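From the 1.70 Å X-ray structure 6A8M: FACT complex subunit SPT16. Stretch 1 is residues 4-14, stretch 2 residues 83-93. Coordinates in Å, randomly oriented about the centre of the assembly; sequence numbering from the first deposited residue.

Stretch 1, residues 4-14: EVIIDFSTFEN
Stretch 2, residues 83-93: RYLEEGVAQMN

The contact centres on Phe 9, whose side chain enters a hole on the helix of stretch 2 formed by Leu 85, Gly 88, Val 89 and Met 92. Its chi1, -102°, lies between wells. Gly 88 CA sits over the ring face, 3.4 Å from the Phe 9 centroid and 6° off the normal, a CH-pi contact. Glycine suits this place because an ideal CB would lie 2.3 Å from Phe 9 CD2, a clash; the two CA atoms are 6.1 Å apart. Phe 9 CE1 packs 4.0 Å from Val 89 CG2, and Phe 9 CZ 4.1 Å from Leu 85 CD2 (chi1 m, chi2 t).

Met 92 (chi1 and chi2 t, chi3 -30°) is long and flexible enough to serve two rings: its CE lies 3.5 Å from Phe 9 CD1 and 3.3 Å from CD2 of Phe 12 (chi1 t), whose flat ring, like that of Phe 9, presents its edge. Glu 13, t through chi2, adds CB 3.7 Å from Met 92 SD.

Helices 9-14 and 83-93 cross at -61°, axes 10.6 Å apart at closest approach. The latter is kinked where N of Glu 87 and Gly 88 lacks a bond to the preceding turn.

Stretch 1 is extended from Val 5 to Ile 7: Val 5 and Ile 7 point toward the helix, Ile 6 away. The CD1 end of Ile 7 (chi1 m, chi2 131°) lies 3.6 Å from both Tyr 84 CB and Leu 85 CD2. Tyr 84 (chi1 m) offers a flat face to Val 5 (chi1 t), whose CG1 is 4.3 Å from the ring centroid.

No direct hydrogen bond joins the stretches; one water accepts from Ile 7 N (3.3 Å) and donates to Tyr 84 O (2.7 Å). Asp 8 (chi1 t) caps helix 9-14, its carboxylate suited to free N-H groups: OD1 accepts from Thr 11 N at 3.3 Å.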

# COMPACT_ATOMS: atom_id res chain seq x y z
N GLU A 4 5.23 14.15 20.78
CA GLU A 4 4.33 13.60 19.78
C GLU A 4 5.09 12.75 18.76
O GLU A 4 4.84 11.55 18.63
CB GLU A 4 3.57 14.72 19.06
N VAL A 5 6.01 13.37 18.03
CA VAL A 5 6.82 12.69 17.03
C VAL A 5 8.10 12.20 17.69
O VAL A 5 8.88 12.99 18.22
CB VAL A 5 7.13 13.62 15.85
CG1 VAL A 5 8.11 12.94 14.90
CG2 VAL A 5 5.85 14.02 15.12
N ILE A 6 8.31 10.88 17.67
CA ILE A 6 9.54 10.26 18.15
C ILE A 6 9.97 9.24 17.11
O ILE A 6 9.22 8.30 16.81
CB ILE A 6 9.36 9.59 19.52
CG1 ILE A 6 9.11 10.63 20.62
CG2 ILE A 6 10.58 8.74 19.84
CD1 ILE A 6 10.38 11.23 21.19
N ILE A 7 11.17 9.42 16.57
CA ILE A 7 11.67 8.51 15.55
C ILE A 7 12.27 7.29 16.23
O ILE A 7 13.05 7.42 17.18
CB ILE A 7 12.67 9.22 14.63
CG1 ILE A 7 11.91 10.11 13.64
CG2 ILE A 7 13.52 8.22 13.87
CD1 ILE A 7 12.45 11.50 13.56
N ASP A 8 11.88 6.11 15.77
CA ASP A 8 12.45 4.84 16.20
C ASP A 8 13.81 4.69 15.52
O ASP A 8 13.89 4.37 14.33
CB ASP A 8 11.50 3.70 15.83
CG ASP A 8 12.05 2.33 16.18
OD1 ASP A 8 13.20 2.23 16.66
OD2 ASP A 8 11.32 1.33 15.97
N PHE A 9 14.89 4.92 16.27
CA PHE A 9 16.20 4.97 15.65
C PHE A 9 16.86 3.60 15.47
O PHE A 9 17.78 3.48 14.66
CB PHE A 9 17.12 5.91 16.45
CG PHE A 9 17.27 7.24 15.79
CD1 PHE A 9 18.21 7.41 14.78
CD2 PHE A 9 16.44 8.30 16.13
CE1 PHE A 9 18.34 8.63 14.13
CE2 PHE A 9 16.56 9.53 15.48
CZ PHE A 9 17.51 9.69 14.49
N SER A 10 16.43 2.55 16.18
CA SER A 10 16.97 1.25 15.81
C SER A 10 16.39 0.81 14.48
O SER A 10 17.09 0.24 13.64
CB SER A 10 16.70 0.21 16.90
OG SER A 10 15.32 0.10 17.20
N THR A 11 15.12 1.12 14.25
CA THR A 11 14.47 0.85 12.98
C THR A 11 15.08 1.70 11.87
O THR A 11 15.36 1.20 10.77
CB THR A 11 12.98 1.11 13.14
OG1 THR A 11 12.42 0.14 14.05
CG2 THR A 11 12.29 1.01 11.86
N PHE A 12 15.30 2.99 12.15
CA PHE A 12 15.95 3.88 11.19
C PHE A 12 17.32 3.35 10.79
O PHE A 12 17.64 3.28 9.60
CB PHE A 12 16.08 5.28 11.78
CG PHE A 12 16.88 6.24 10.93
CD1 PHE A 12 16.28 6.92 9.89
CD2 PHE A 12 18.22 6.46 11.20
CE1 PHE A 12 17.02 7.81 9.10
CE2 PHE A 12 18.97 7.35 10.42
CZ PHE A 12 18.36 8.02 9.37
N GLU A 13 18.13 2.95 11.77
CA GLU A 13 19.47 2.45 11.49
C GLU A 13 19.43 1.18 10.63
O GLU A 13 20.12 1.08 9.61
CB GLU A 13 20.21 2.18 12.81
CG GLU A 13 21.61 1.64 12.60
CD GLU A 13 22.36 1.38 13.89
OE1 GLU A 13 22.18 2.13 14.88
OE2 GLU A 13 23.15 0.42 13.91
N ASN A 14 18.61 0.20 11.02
CA ASN A 14 18.58 -1.06 10.29
C ASN A 14 18.10 -0.87 8.86
O ASN A 14 18.64 -1.48 7.92
CB ASN A 14 17.68 -2.06 11.01
CG ASN A 14 18.31 -2.59 12.27
OD1 ASN A 14 19.54 -2.55 12.43
ND2 ASN A 14 17.49 -3.09 13.19
N ARG A 83 16.03 18.69 14.89
CA ARG A 83 15.89 18.39 16.31
C ARG A 83 15.38 16.97 16.55
O ARG A 83 15.76 16.34 17.54
CB ARG A 83 14.95 19.41 16.97
N TYR A 84 14.52 16.45 15.66
CA TYR A 84 14.04 15.08 15.83
C TYR A 84 15.12 14.05 15.53
O TYR A 84 15.00 12.90 15.95
CB TYR A 84 12.84 14.81 14.93
CG TYR A 84 11.63 15.67 15.21
CD1 TYR A 84 10.94 15.55 16.41
CD2 TYR A 84 11.16 16.58 14.27
CE1 TYR A 84 9.83 16.33 16.67
CE2 TYR A 84 10.05 17.36 14.51
CZ TYR A 84 9.39 17.23 15.71
OH TYR A 84 8.28 18.01 15.96
N LEU A 85 16.17 14.46 14.80
CA LEU A 85 17.17 13.54 14.28
C LEU A 85 18.53 13.63 14.97
O LEU A 85 19.27 12.64 14.95
CB LEU A 85 17.39 13.80 12.78
CG LEU A 85 16.15 13.70 11.89
CD1 LEU A 85 16.50 14.11 10.45
CD2 LEU A 85 15.56 12.29 11.95
N GLU A 86 18.89 14.76 15.58
CA GLU A 86 20.31 14.99 15.88
C GLU A 86 20.85 14.01 16.91
O GLU A 86 21.97 13.52 16.78
CB GLU A 86 20.54 16.43 16.33
CG GLU A 86 19.64 16.87 17.46
CD GLU A 86 19.71 18.36 17.70
OE1 GLU A 86 19.15 18.81 18.72
OE2 GLU A 86 20.31 19.07 16.87
N GLU A 87 20.07 13.70 17.95
CA GLU A 87 20.59 12.80 18.98
C GLU A 87 20.77 11.38 18.44
O GLU A 87 21.80 10.75 18.70
CB GLU A 87 19.67 12.79 20.19
CG GLU A 87 20.09 11.77 21.20
CD GLU A 87 19.43 11.97 22.55
OE1 GLU A 87 19.49 11.03 23.36
OE2 GLU A 87 18.88 13.08 22.79
N GLY A 88 19.79 10.87 17.69
CA GLY A 88 19.91 9.51 17.18
C GLY A 88 21.01 9.38 16.13
O GLY A 88 21.71 8.36 16.07
N VAL A 89 21.16 10.40 15.29
CA VAL A 89 22.22 10.42 14.29
C VAL A 89 23.60 10.45 14.95
O VAL A 89 24.52 9.76 14.52
CB VAL A 89 22.02 11.60 13.34
CG1 VAL A 89 23.27 11.83 12.50
CG2 VAL A 89 20.79 11.34 12.46
N ALA A 90 23.76 11.27 16.00
CA ALA A 90 25.05 11.34 16.67
C ALA A 90 25.41 9.99 17.28
O ALA A 90 26.56 9.56 17.22
CB ALA A 90 25.05 12.43 17.75
N GLN A 91 24.42 9.32 17.87
CA GLN A 91 24.65 8.00 18.45
C GLN A 91 24.99 6.98 17.37
O GLN A 91 25.92 6.18 17.53
CB GLN A 91 23.41 7.56 19.23
CG GLN A 91 23.40 6.09 19.63
CD GLN A 91 22.32 5.78 20.66
OE1 GLN A 91 21.69 6.69 21.20
NE2 GLN A 91 22.11 4.49 20.94
N MET A 92 24.24 6.99 16.26
CA MET A 92 24.55 6.10 15.16
C MET A 92 25.94 6.38 14.60
O MET A 92 26.72 5.46 14.36
CB MET A 92 23.48 6.23 14.07
CG MET A 92 23.51 5.15 13.01
SD MET A 92 22.06 5.24 11.94
CE MET A 92 20.88 5.91 13.08
N ASN A 93 26.28 7.66 14.42
CA ASN A 93 27.59 8.01 13.89
C ASN A 93 28.72 7.50 14.79
O ASN A 93 29.76 7.06 14.30
CB ASN A 93 27.71 9.52 13.71
CG ASN A 93 27.08 9.99 12.44
OD1 ASN A 93 26.73 9.19 11.57
ND2 ASN A 93 26.94 11.32 12.30
O HOH W 1 13.25 11.74 17.58